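Local coordinates for protein abietadiene synthase, chloroplastic (PDB 3S9V) that is a mostly helical chloroplast enzyme of the plant terpene synthase family, with an N-terminal terpene synthase domain and a metal-binding one, at residues T643-S648 with R669-M674; S662-E667 with N737-I742. All coordinates share one frame; numbering follows the deposited sequence.

Contact 1 (T643-S648 with R669-M674)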
loop_
_atom_site.group_PDB
_atom_site.type_symbol
_atom_site.label_atom_id
_atom_site.label_comp_id
_atom_site.label_asym_id
_atom_site.label_seq_id
_atom_site.Cartn_x
_atom_site.Cartn_y
_atom_site.Cartn_z
ATOM N N THR A 643 24.857 10.033 12.622
ATOM C CA THR A 643 26.200 9.477 12.404
ATOM C C THR A 643 26.177 8.272 11.461
ATOM O O THR A 643 26.978 8.186 10.519
ATOM C CB THR A 643 26.832 9.073 13.764
ATOM O OG1 THR A 643 27.090 10.260 14.515
ATOM C CG2 THR A 643 28.139 8.285 13.574
ATOM N N VAL A 644 25.243 7.358 11.715
ATOM C CA VAL A 644 25.086 6.169 10.900
ATOM C C VAL A 644 24.826 6.569 9.442
ATOM O O VAL A 644 25.434 6.034 8.514
ATOM C CB VAL A 644 23.911 5.330 11.417
ATOM C CG1 VAL A 644 23.779 4.053 10.590
ATOM C CG2 VAL A 644 24.119 5.021 12.898
ATOM N N VAL A 645 23.928 7.527 9.249
ATOM C CA VAL A 645 23.601 7.999 7.911
ATOM C C VAL A 645 24.766 8.680 7.196
ATOM O O VAL A 645 25.091 8.339 6.061
ATOM C CB VAL A 645 22.417 8.991 7.950
ATOM C CG1 VAL A 645 22.249 9.665 6.595
ATOM C CG2 VAL A 645 21.142 8.250 8.327
ATOM N N LEU A 646 25.395 9.639 7.861
ATOM C CA LEU A 646 26.485 10.377 7.251
ATOM C C LEU A 646 27.677 9.518 6.827
ATOM O O LEU A 646 28.343 9.816 5.833
ATOM C CB LEU A 646 26.919 11.502 8.185
ATOM C CG LEU A 646 25.809 12.550 8.381
ATOM C CD1 LEU A 646 26.249 13.609 9.384
ATOM C CD2 LEU A 646 25.468 13.198 7.048
ATOM N N ILE A 647 27.948 8.448 7.558
ATOM C CA ILE A 647 29.054 7.591 7.170
ATOM C C ILE A 647 28.607 6.601 6.084
ATOM O O ILE A 647 29.342 6.354 5.131
ATOM C CB ILE A 647 29.643 6.876 8.396
ATOM C CG1 ILE A 647 30.151 7.940 9.383
ATOM C CG2 ILE A 647 30.774 5.947 7.970
ATOM C CD1 ILE A 647 30.902 7.406 10.563
ATOM N N SER A 648 27.392 6.068 6.204
ATOM C CA SER A 648 26.866 5.141 5.201
ATOM C C SER A 648 26.690 5.817 3.824
ATOM O O SER A 648 26.858 5.173 2.785
ATOM C CB SER A 648 25.509 4.588 5.648
ATOM O OG SER A 648 25.620 3.821 6.830
ATOM N N ARG A 669 17.307 20.274 7.902
ATOM C CA ARG A 669 16.090 20.015 8.664
ATOM C C ARG A 669 15.745 18.533 8.550
ATOM O O ARG A 669 15.260 17.925 9.499
ATOM C CB ARG A 669 14.943 20.862 8.106
ATOM C CG ARG A 669 13.588 20.626 8.749
ATOM C CD ARG A 669 13.565 21.073 10.211
ATOM N NE ARG A 669 12.224 20.973 10.788
ATOM C CZ ARG A 669 11.953 21.108 12.086
ATOM N NH1 ARG A 669 12.927 21.348 12.950
ATOM N NH2 ARG A 669 10.708 20.985 12.525
ATOM N N PHE A 670 16.017 17.961 7.382
ATOM C CA PHE A 670 15.729 16.556 7.094
ATOM C C PHE A 670 16.394 15.616 8.102
ATOM O O PHE A 670 15.716 14.843 8.781
ATOM C CB PHE A 670 16.184 16.239 5.662
ATOM C CG PHE A 670 15.651 14.943 5.111
ATOM C CD1 PHE A 670 14.483 14.380 5.603
ATOM C CD2 PHE A 670 16.313 14.300 4.064
ATOM C CE1 PHE A 670 13.977 13.195 5.068
ATOM C CE2 PHE A 670 15.817 13.119 3.524
ATOM C CZ PHE A 670 14.643 12.564 4.028
ATOM N N LEU A 671 17.716 15.697 8.215
ATOM C CA LEU A 671 18.448 14.847 9.148
ATOM C C LEU A 671 18.079 15.161 10.605
ATOM O O LEU A 671 18.035 14.268 11.443
ATOM C CB LEU A 671 19.955 15.030 8.960
ATOM C CG LEU A 671 20.833 13.915 9.544
ATOM C CD1 LEU A 671 20.864 12.743 8.560
ATOM C CD2 LEU A 671 22.248 14.427 9.785
ATOM N N GLN A 672 17.825 16.431 10.899
ATOM C CA GLN A 672 17.462 16.841 12.249
ATOM C C GLN A 672 16.152 16.203 12.696
ATOM O O GLN A 672 16.036 15.738 13.832
ATOM C CB GLN A 672 17.367 18.373 12.330
ATOM C CG GLN A 672 18.697 19.072 12.046
ATOM C CD GLN A 672 18.595 20.590 11.998
ATOM O OE1 GLN A 672 17.546 21.145 11.679
ATOM N NE2 GLN A 672 19.700 21.267 12.294
ATOM N N LEU A 673 15.172 16.165 11.799
ATOM C CA LEU A 673 13.879 15.570 12.109
ATOM C C LEU A 673 13.996 14.066 12.355
ATOM O O LEU A 673 13.306 13.508 13.211
ATOM C CB LEU A 673 12.894 15.837 10.973
ATOM C CG LEU A 673 12.228 17.217 10.968
ATOM C CD1 LEU A 673 11.489 17.419 9.658
ATOM C CD2 LEU A 673 11.272 17.327 12.137
ATOM N N MET A 674 14.869 13.420 11.591
ATOM C CA MET A 674 15.096 11.988 11.715
ATOM C C MET A 674 15.601 11.734 13.120
ATOM O O MET A 674 15.089 10.872 13.835
ATOM C CB MET A 674 16.144 11.520 10.691
ATOM C CG MET A 674 16.631 10.088 10.900
ATOM S SD MET A 674 18.192 9.727 10.033
ATOM C CE MET A 674 19.296 10.658 11.064
#

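Contact 2 (S662-E667 with N737-I742)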
loop_
_atom_site.group_PDB
_atom_site.type_symbol
_atom_site.label_atom_id
_atom_site.label_comp_id
_atom_site.label_asym_id
_atom_site.label_seq_id
_atom_site.Cartn_x
_atom_site.Cartn_y
_atom_site.Cartn_z
ATOM N N SER A 662 25.033 18.666 1.681
ATOM C CA SER A 662 24.386 19.784 2.363
ATOM C C SER A 662 22.885 19.561 2.558
ATOM O O SER A 662 22.260 20.225 3.379
ATOM C CB SER A 662 24.606 21.086 1.585
ATOM O OG SER A 662 23.871 21.081 0.374
ATOM N N LYS A 663 22.311 18.632 1.802
ATOM C CA LYS A 663 20.887 18.337 1.914
ATOM C C LYS A 663 20.574 17.254 2.949
ATOM O O LYS A 663 19.408 16.997 3.252
ATOM C CB LYS A 663 20.328 17.928 0.551
ATOM C CG LYS A 663 20.309 19.061 -0.461
ATOM C CD LYS A 663 19.757 18.609 -1.806
ATOM C CE LYS A 663 19.558 19.786 -2.754
ATOM N NZ LYS A 663 20.832 20.502 -3.036
ATOM N N ILE A 664 21.608 16.630 3.506
ATOM C CA ILE A 664 21.389 15.580 4.497
ATOM C C ILE A 664 22.358 15.656 5.672
ATOM O O ILE A 664 22.408 14.739 6.498
ATOM C CB ILE A 664 21.531 14.180 3.867
ATOM C CG1 ILE A 664 22.963 13.989 3.351
ATOM C CG2 ILE A 664 20.515 14.011 2.747
ATOM C CD1 ILE A 664 23.306 12.559 2.972
ATOM N N ASP A 665 23.128 16.739 5.747
ATOM C CA ASP A 665 24.098 16.886 6.827
ATOM C C ASP A 665 23.443 17.326 8.131
ATOM O O ASP A 665 22.225 17.475 8.207
ATOM C CB ASP A 665 25.223 17.864 6.439
ATOM C CG ASP A 665 24.732 19.296 6.250
ATOM O OD1 ASP A 665 23.772 19.702 6.939
ATOM O OD2 ASP A 665 25.328 20.025 5.424
ATOM N N ARG A 666 24.258 17.542 9.155
ATOM C CA ARG A 666 23.744 17.924 10.457
ATOM C C ARG A 666 23.013 19.264 10.491
ATOM O O ARG A 666 22.238 19.527 11.414
ATOM C CB ARG A 666 24.877 17.891 11.474
ATOM C CG ARG A 666 25.506 16.495 11.617
ATOM C CD ARG A 666 26.338 16.425 12.867
ATOM N NE ARG A 666 27.052 15.170 13.080
ATOM C CZ ARG A 666 26.508 14.029 13.495
ATOM N NH1 ARG A 666 27.281 12.958 13.670
ATOM N NH2 ARG A 666 25.202 13.947 13.722
ATOM N N GLU A 667 23.240 20.098 9.481
ATOM C CA GLU A 667 22.586 21.399 9.388
ATOM C C GLU A 667 21.240 21.338 8.665
ATOM O O GLU A 667 20.495 22.312 8.674
ATOM C CB GLU A 667 23.494 22.404 8.670
ATOM C CG GLU A 667 24.478 23.140 9.581
ATOM C CD GLU A 667 25.330 22.205 10.428
ATOM O OE1 GLU A 667 26.050 21.364 9.842
ATOM O OE2 GLU A 667 25.280 22.316 11.677
ATOM N N ASN A 737 11.662 17.026 -1.011
ATOM C CA ASN A 737 13.049 17.449 -1.197
ATOM C C ASN A 737 13.682 16.824 -2.436
ATOM O O ASN A 737 13.577 15.616 -2.661
ATOM C CB ASN A 737 13.893 17.120 0.044
ATOM C CG ASN A 737 13.450 17.896 1.278
ATOM O OD1 ASN A 737 12.703 18.868 1.183
ATOM N ND2 ASN A 737 13.923 17.471 2.443
ATOM N N LYS A 738 14.333 17.659 -3.241
ATOM C CA LYS A 738 14.989 17.206 -4.465
ATOM C C LYS A 738 16.357 16.640 -4.114
ATOM O O LYS A 738 17.375 17.313 -4.246
ATOM C CB LYS A 738 15.126 18.375 -5.441
ATOM C CG LYS A 738 13.789 18.997 -5.812
ATOM C CD LYS A 738 13.948 20.230 -6.690
ATOM C CE LYS A 738 12.592 20.867 -6.977
ATOM N NZ LYS A 738 12.712 22.089 -7.815
ATOM N N ILE A 739 16.358 15.389 -3.663
ATOM C CA ILE A 739 17.568 14.688 -3.249
ATOM C C ILE A 739 17.576 13.297 -3.873
ATOM O O ILE A 739 16.527 12.676 -4.017
ATOM C CB ILE A 739 17.578 14.533 -1.723
ATOM C CG1 ILE A 739 17.442 15.910 -1.072
ATOM C CG2 ILE A 739 18.832 13.805 -1.275
ATOM C CD1 ILE A 739 17.165 15.858 0.416
ATOM N N PRO A 740 18.758 12.787 -4.253
ATOM C CA PRO A 740 18.777 11.446 -4.852
ATOM C C PRO A 740 18.054 10.451 -3.938
ATOM O O PRO A 740 18.250 10.446 -2.722
ATOM C CB PRO A 740 20.269 11.151 -4.995
ATOM C CG PRO A 740 20.853 12.510 -5.225
ATOM C CD PRO A 740 20.107 13.376 -4.221
ATOM N N ASP A 741 17.211 9.621 -4.544
ATOM C CA ASP A 741 16.401 8.629 -3.840
ATOM C C ASP A 741 17.086 7.833 -2.728
ATOM O O ASP A 741 16.544 7.711 -1.623
ATOM C CB ASP A 741 15.799 7.650 -4.856
ATOM C CG ASP A 741 14.604 6.890 -4.303
ATOM O OD1 ASP A 741 13.598 7.546 -3.944
ATOM O OD2 ASP A 741 14.665 5.640 -4.228
ATOM N N ILE A 742 18.264 7.287 -3.017
ATOM C CA ILE A 742 18.984 6.478 -2.043
ATOM C C ILE A 742 19.278 7.203 -0.732
ATOM O O ILE A 742 19.230 6.588 0.332
ATOM C CB ILE A 742 20.310 5.929 -2.634
ATOM C CG1 ILE A 742 20.995 5.001 -1.624
ATOM C CG2 ILE A 742 21.231 7.068 -2.987
ATOM C CD1 ILE A 742 20.202 3.745 -1.306
#

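Contact 1 (T643-S648 with R669-M674)
Val645 meets Leu671 and Met674 with both of its methyls, and this is the tight part of the contact. CG1 of Val645 lies 3.9 Å from CD1 of Leu671. CG2 of Val645 lies 3.7 Å from SD of Met674. CG of Met674 extends opposite the backbone N (chi1 170°) and the next torsion is also extended, which carries SD to the valine. The bend at chi3 (72°) places CE alone, 4.1 Å from CG2 of Val645. Leu671 works as a fork. Its CD1 serves Val645, and its CD2 reaches CD1 of Leu646 at 4.1 Å, where the two leucines cross at a slant.

The helices run 136° apart in direction, and their short axes come no closer than 11.4 Å. That spacing is wide, so branch ends do the touching and the backbones stay apart. Thr750 of helix 741-757 packs against both Val645 and Met674. The solvent side lies on segment 669-674 of helix 669-693, where Arg669 and Gln672 are exposed. Arg669 makes a salt bridge there with Glu729.

The contact joins two helices of the metal-binding terpene synthase domain. No hydrogen bond crosses it, and all four touching residues are buried. Cohesion between the two segments therefore rests on dispersion and on the exclusion of water, with the sulfur as one more soft, nonpolar surface.

Contact 2 (S662-E667 with N737-I742)
Lys663 lays its aliphatic chain along Ile739, and these apolar touches make up most of the contact. CD of Lys663 comes to 3.6 Å from CG1 of Ile739. Further back, CB of Lys663 is 3.8 Å from CD1 of the same isoleucine. The two side chains pass in opposite directions. CG1 of Ile739 stands beside its own backbone N (chi1 -56°), which places the longer branch against the lysine. The shorter branch, CG2, makes a looser touch of 4.4 Å with CG2 of Ile664. Phe670 of helix 669-693 also packs on Ile739.

One carbon also packs on a backbone oxygen: CE of Lys663 is 3.6 Å from O of Lys738, and this is not a hydrogen bond. The lysine chain bends at its last torsion (chi4 60°), and its NZ forms a salt bridge with Glu659.

Backbone turns shape both segments. OD1 of Asp665 accepts from N of Glu667 at 2.6 Å in an Asx turn, with the donor above the carboxylate plane. Lys738 is the centre of an inverse gamma turn, closed by a weak bond from Ile739 N to Asn737 O. Pro740 then takes the N-cap position of helix 741-757.

The contact thus joins the loop ahead of helix 669-693 to the link between helices 712-736 and 741-757. No hydrogen bond crosses it. Lysine methylenes cover a buried isoleucine, while the ammonium group is paired with Glu659 of helix 658-661, on its own side of the contact, so this salt bridge does not link the two segments.

The two contacts are neighbours, with centres about 9 Å apart, and their segments alternate along the chain. The loop 662-667 of contact 2 leads through Ser668 into helix 669-693 of contact 1. Arg666 ties them together: its NH1 is 2.8 Å from OG1 of Thr643, and its O is 3.2 Å from NE2 of Gln672, both probable hydrogen bonds. Leu671 packs on the same loop, with its CD1 3.3 Å from O of Ile664. Phe670, on segment 669-674, packs on Ile739 of contact 2 and on Val747 of helix 741-757. The loop thus meets the helix pair by both polar and apolar touches. Both contacts are structural packing; neither contains an identified ligand or metal site.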